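Local coordinates for uncharacterized protein (Nostoc punctiforme, PDB 2R3S) that probably transfers a methyl group to a hydroxyl of an unidentified acceptor, as a putative O-methyltransferase that forms a two-chain assembly, at residues K266-R278 with D299-S311. Residues are numbered along the deposited sequence; the frame is centred on the assembly and turned at random.
Sequences KVIVFDFIPNSDR and DAYTFAEYESMFS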
# COMPACT_ATOMS: atom_id res chain seq x y z
N LYS A 266 -1.51 36.26 -19.27
CA LYS A 266 -1.74 35.57 -18.00
C LYS A 266 -1.28 34.12 -18.06
O LYS A 266 -1.46 33.45 -19.07
CB LYS A 266 -3.23 35.63 -17.65
CG LYS A 266 -3.58 36.85 -16.83
CD LYS A 266 -5.04 37.26 -16.90
CE LYS A 266 -5.18 38.67 -17.50
NZ LYS A 266 -6.60 39.14 -17.58
N VAL A 267 -0.68 33.63 -16.98
CA VAL A 267 -0.33 32.22 -16.83
C VAL A 267 -1.29 31.61 -15.80
O VAL A 267 -1.51 32.21 -14.74
CB VAL A 267 1.12 32.08 -16.34
CG1 VAL A 267 1.53 30.62 -16.19
CG2 VAL A 267 2.06 32.82 -17.29
N ILE A 268 -1.88 30.46 -16.11
CA ILE A 268 -2.63 29.67 -15.12
C ILE A 268 -1.88 28.37 -14.80
O ILE A 268 -1.66 27.53 -15.68
CB ILE A 268 -4.01 29.29 -15.62
CG1 ILE A 268 -4.83 30.54 -15.95
CG2 ILE A 268 -4.76 28.45 -14.55
CD1 ILE A 268 -6.34 30.26 -16.17
N VAL A 269 -1.44 28.25 -13.55
CA VAL A 269 -0.83 27.02 -13.04
C VAL A 269 -1.91 26.16 -12.39
O VAL A 269 -2.71 26.66 -11.62
CB VAL A 269 0.33 27.31 -12.06
CG1 VAL A 269 0.92 26.02 -11.49
CG2 VAL A 269 1.40 28.12 -12.77
N PHE A 270 -1.96 24.89 -12.76
CA PHE A 270 -2.89 23.94 -12.16
C PHE A 270 -2.03 22.81 -11.61
O PHE A 270 -1.30 22.17 -12.35
CB PHE A 270 -3.92 23.45 -13.18
CG PHE A 270 -4.83 22.36 -12.66
CD1 PHE A 270 -5.92 22.67 -11.87
CD2 PHE A 270 -4.60 21.03 -12.97
CE1 PHE A 270 -6.76 21.65 -11.39
CE2 PHE A 270 -5.44 20.03 -12.49
CZ PHE A 270 -6.51 20.35 -11.70
N ASP A 271 -2.06 22.60 -10.29
CA ASP A 271 -1.06 21.75 -9.67
C ASP A 271 -1.47 21.39 -8.24
O ASP A 271 -2.52 21.81 -7.78
CB ASP A 271 0.32 22.46 -9.71
CG ASP A 271 1.49 21.50 -9.99
OD1 ASP A 271 1.64 20.48 -9.27
OD2 ASP A 271 2.28 21.80 -10.93
N PHE A 272 -0.66 20.55 -7.59
CA PHE A 272 -0.83 20.21 -6.18
C PHE A 272 -0.09 21.25 -5.37
O PHE A 272 1.15 21.30 -5.41
CB PHE A 272 -0.21 18.84 -5.87
CG PHE A 272 -0.95 17.69 -6.45
CD1 PHE A 272 -2.14 17.27 -5.90
CD2 PHE A 272 -0.47 17.03 -7.56
CE1 PHE A 272 -2.84 16.20 -6.44
CE2 PHE A 272 -1.16 15.97 -8.11
CZ PHE A 272 -2.35 15.56 -7.54
N ILE A 273 -0.83 22.10 -4.66
CA ILE A 273 -0.20 23.18 -3.90
C ILE A 273 -0.53 22.98 -2.43
O ILE A 273 -1.59 23.37 -1.96
CB ILE A 273 -0.64 24.59 -4.39
CG1 ILE A 273 -0.48 24.70 -5.92
CG2 ILE A 273 0.22 25.65 -3.72
CD1 ILE A 273 -1.17 25.93 -6.54
N PRO A 274 0.34 22.30 -1.70
CA PRO A 274 0.14 22.16 -0.27
C PRO A 274 0.19 23.48 0.49
O PRO A 274 0.87 24.43 0.06
CB PRO A 274 1.31 21.28 0.17
CG PRO A 274 2.27 21.32 -0.93
CD PRO A 274 1.53 21.57 -2.17
N ASN A 275 -0.50 23.50 1.64
CA ASN A 275 -0.34 24.59 2.61
C ASN A 275 1.10 24.67 3.07
O ASN A 275 1.88 23.73 2.87
CB ASN A 275 -1.27 24.41 3.80
CG ASN A 275 -2.73 24.42 3.40
OD1 ASN A 275 -3.12 25.14 2.48
ND2 ASN A 275 -3.53 23.56 4.02
N SER A 276 1.45 25.80 3.68
CA SER A 276 2.82 26.05 4.14
C SER A 276 3.35 25.02 5.15
O SER A 276 4.56 24.90 5.32
CB SER A 276 2.88 27.45 4.76
OG SER A 276 2.01 27.57 5.88
N ASP A 277 2.44 24.30 5.81
CA ASP A 277 2.83 23.23 6.76
C ASP A 277 3.47 22.03 6.05
O ASP A 277 4.20 21.24 6.67
CB ASP A 277 1.65 22.80 7.69
CG ASP A 277 0.44 22.30 6.94
OD1 ASP A 277 0.50 22.09 5.72
OD2 ASP A 277 -0.62 22.10 7.57
N ARG A 278 3.21 21.93 4.75
CA ARG A 278 3.65 20.83 3.87
C ARG A 278 3.08 19.49 4.29
O ARG A 278 3.62 18.46 3.90
CB ARG A 278 5.17 20.72 3.77
CG ARG A 278 5.87 21.96 3.23
CD ARG A 278 7.29 21.61 2.81
NE ARG A 278 7.36 21.47 1.37
CZ ARG A 278 7.65 22.45 0.53
NH1 ARG A 278 7.95 23.66 1.00
NH2 ARG A 278 7.66 22.22 -0.76
N ASP A 299 9.04 18.50 -6.80
CA ASP A 299 8.48 18.73 -5.45
C ASP A 299 7.05 19.18 -5.61
O ASP A 299 6.65 19.64 -6.68
CB ASP A 299 9.29 19.84 -4.75
CG ASP A 299 9.26 19.76 -3.21
OD1 ASP A 299 8.47 19.01 -2.59
OD2 ASP A 299 10.07 20.49 -2.63
N ALA A 300 6.26 19.04 -4.54
CA ALA A 300 4.94 19.66 -4.48
C ALA A 300 5.17 21.01 -3.81
O ALA A 300 5.38 21.10 -2.59
CB ALA A 300 3.95 18.80 -3.70
N TYR A 301 5.15 22.07 -4.61
CA TYR A 301 5.52 23.39 -4.17
C TYR A 301 4.34 24.15 -3.57
O TYR A 301 3.22 24.08 -4.06
CB TYR A 301 6.08 24.18 -5.35
CG TYR A 301 7.41 23.69 -5.84
CD1 TYR A 301 8.55 23.80 -5.06
CD2 TYR A 301 7.55 23.14 -7.11
CE1 TYR A 301 9.78 23.35 -5.52
CE2 TYR A 301 8.78 22.73 -7.58
CZ TYR A 301 9.88 22.82 -6.77
OH TYR A 301 11.09 22.38 -7.23
N THR A 302 4.63 24.88 -2.50
CA THR A 302 3.62 25.74 -1.83
C THR A 302 3.42 27.04 -2.61
O THR A 302 4.20 27.35 -3.51
CB THR A 302 4.06 26.08 -0.42
OG1 THR A 302 5.27 26.83 -0.51
CG2 THR A 302 4.29 24.78 0.42
N PHE A 303 2.35 27.79 -2.29
CA PHE A 303 2.05 29.04 -2.99
C PHE A 303 3.17 30.04 -2.81
O PHE A 303 3.63 30.60 -3.77
CB PHE A 303 0.74 29.67 -2.53
CG PHE A 303 0.53 31.04 -3.11
CD1 PHE A 303 0.32 31.21 -4.46
CD2 PHE A 303 0.59 32.17 -2.30
CE1 PHE A 303 0.14 32.48 -5.02
CE2 PHE A 303 0.41 33.44 -2.85
CZ PHE A 303 0.18 33.59 -4.21
N ALA A 304 3.60 30.26 -1.57
CA ALA A 304 4.76 31.07 -1.29
C ALA A 304 5.97 30.70 -2.17
O ALA A 304 6.69 31.58 -2.62
CB ALA A 304 5.14 30.94 0.20
N GLU A 305 6.21 29.41 -2.41
CA GLU A 305 7.33 29.01 -3.25
C GLU A 305 7.09 29.39 -4.71
O GLU A 305 8.00 29.88 -5.37
CB GLU A 305 7.60 27.52 -3.14
CG GLU A 305 8.38 27.15 -1.90
CD GLU A 305 8.48 25.65 -1.69
OE1 GLU A 305 7.50 24.93 -1.95
OE2 GLU A 305 9.53 25.17 -1.25
N TYR A 306 5.87 29.18 -5.19
CA TYR A 306 5.51 29.54 -6.56
C TYR A 306 5.44 31.05 -6.80
O TYR A 306 5.79 31.53 -7.86
CB TYR A 306 4.16 28.92 -6.95
CG TYR A 306 4.21 27.46 -7.39
CD1 TYR A 306 5.21 26.99 -8.22
CD2 TYR A 306 3.20 26.57 -7.01
CE1 TYR A 306 5.24 25.67 -8.63
CE2 TYR A 306 3.23 25.24 -7.42
CZ TYR A 306 4.25 24.81 -8.24
OH TYR A 306 4.32 23.52 -8.67
N GLU A 307 4.91 31.78 -5.82
CA GLU A 307 4.86 33.25 -5.84
C GLU A 307 6.26 33.81 -6.04
O GLU A 307 6.47 34.72 -6.84
CB GLU A 307 4.24 33.75 -4.54
CG GLU A 307 4.08 35.26 -4.39
CD GLU A 307 3.27 35.62 -3.15
OE1 GLU A 307 3.61 35.12 -2.05
OE2 GLU A 307 2.28 36.38 -3.30
N SER A 308 7.22 33.22 -5.34
CA SER A 308 8.62 33.62 -5.47
C SER A 308 9.25 33.28 -6.83
O SER A 308 10.19 33.95 -7.27
CB SER A 308 9.44 32.97 -4.36
OG SER A 308 10.81 33.11 -4.62
N MSE A 309 8.79 32.21 -7.48
CA MSE A 309 9.31 31.84 -8.79
C MSE A 309 8.80 32.81 -9.84
O MSE A 309 9.55 33.27 -10.69
CB MSE A 309 8.90 30.41 -9.14
CG MSE A 309 9.57 29.38 -8.29
SE MSE A 309 9.04 27.57 -8.81
CE MSE A 309 8.50 26.89 -7.02
N PHE A 310 7.51 33.11 -9.76
CA PHE A 310 6.93 34.09 -10.67
C PHE A 310 7.54 35.48 -10.46
O PHE A 310 7.87 36.16 -11.44
CB PHE A 310 5.43 34.12 -10.52
CG PHE A 310 4.73 33.05 -11.31
CD1 PHE A 310 4.63 33.15 -12.69
CD2 PHE A 310 4.15 31.96 -10.68
CE1 PHE A 310 3.97 32.18 -13.43
CE2 PHE A 310 3.48 30.98 -11.41
CZ PHE A 310 3.40 31.09 -12.80
N SER A 311 7.67 35.89 -9.20
CA SER A 311 8.34 37.15 -8.87
C SER A 311 9.72 37.22 -9.48
O SER A 311 10.02 38.18 -10.16
CB SER A 311 8.43 37.36 -7.35
OG SER A 311 9.30 38.45 -7.04
O HOH W 1 3.24 21.86 -6.70
O HOH W 2 0.70 27.08 0.05
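V267 and V269 both turn a methyl group onto the rim of the F310 ring. V267 CG1 lies 3.9 Å from CZ of F310, and V269 CG2, which lies in the ring plane at the edge, comes to 3.6 Å from the same CZ; A333 of strand 329-334 and L254 of helix 247-260 also pack against the ring. At the end of the strand, D271 OD2 lies 3.5 Å from Y306 OH. D271 OD1 takes F272 N on the anti lone pair and is also hydrogen-bonded to H243 ND1. A water accepts from Y301 N and sits 2.8 Å from Y306 OH, with F272 O also close by. In this Rossmann-like methyltransferase domain, the helix segment 303-311 runs roughly antiparallel to strand segment 266-271 (151° between their directions), across one face of the mixed sheet. I273 straddles the start of the helix: CG2, anti to its own backbone N, reaches F303 N at 3.3 Å, while CG1 meets the edge of the Y306 ring at CE2. P274 rests its ring on A300, and a second water links its carbonyl to F303 N. T302 is the N-cap, forming a capping box with E305, and sets CG2 against the carbonyl oxygens of P274 and N275 (3.5 Å to P274 O) and over one face of the R278 guanidinium. R278 closes a type I turn begun at N275 and, bent at chi3 (102°), forms a salt bridge with E305, NH2 donating to OE1 at 3.0 Å and NH1, weakly, to OE2, although the guanidinium and carboxylate planes stand 72° apart. OE1 is gripped twice, its syn lone pair facing R278 and its anti one T302 N. D299 OD2 lies 3.5 Å from R278 NH2, well out of the guanidinium plane, so this link is by charge only; the same oxygen has a salt bridge to R57 of the second subunit.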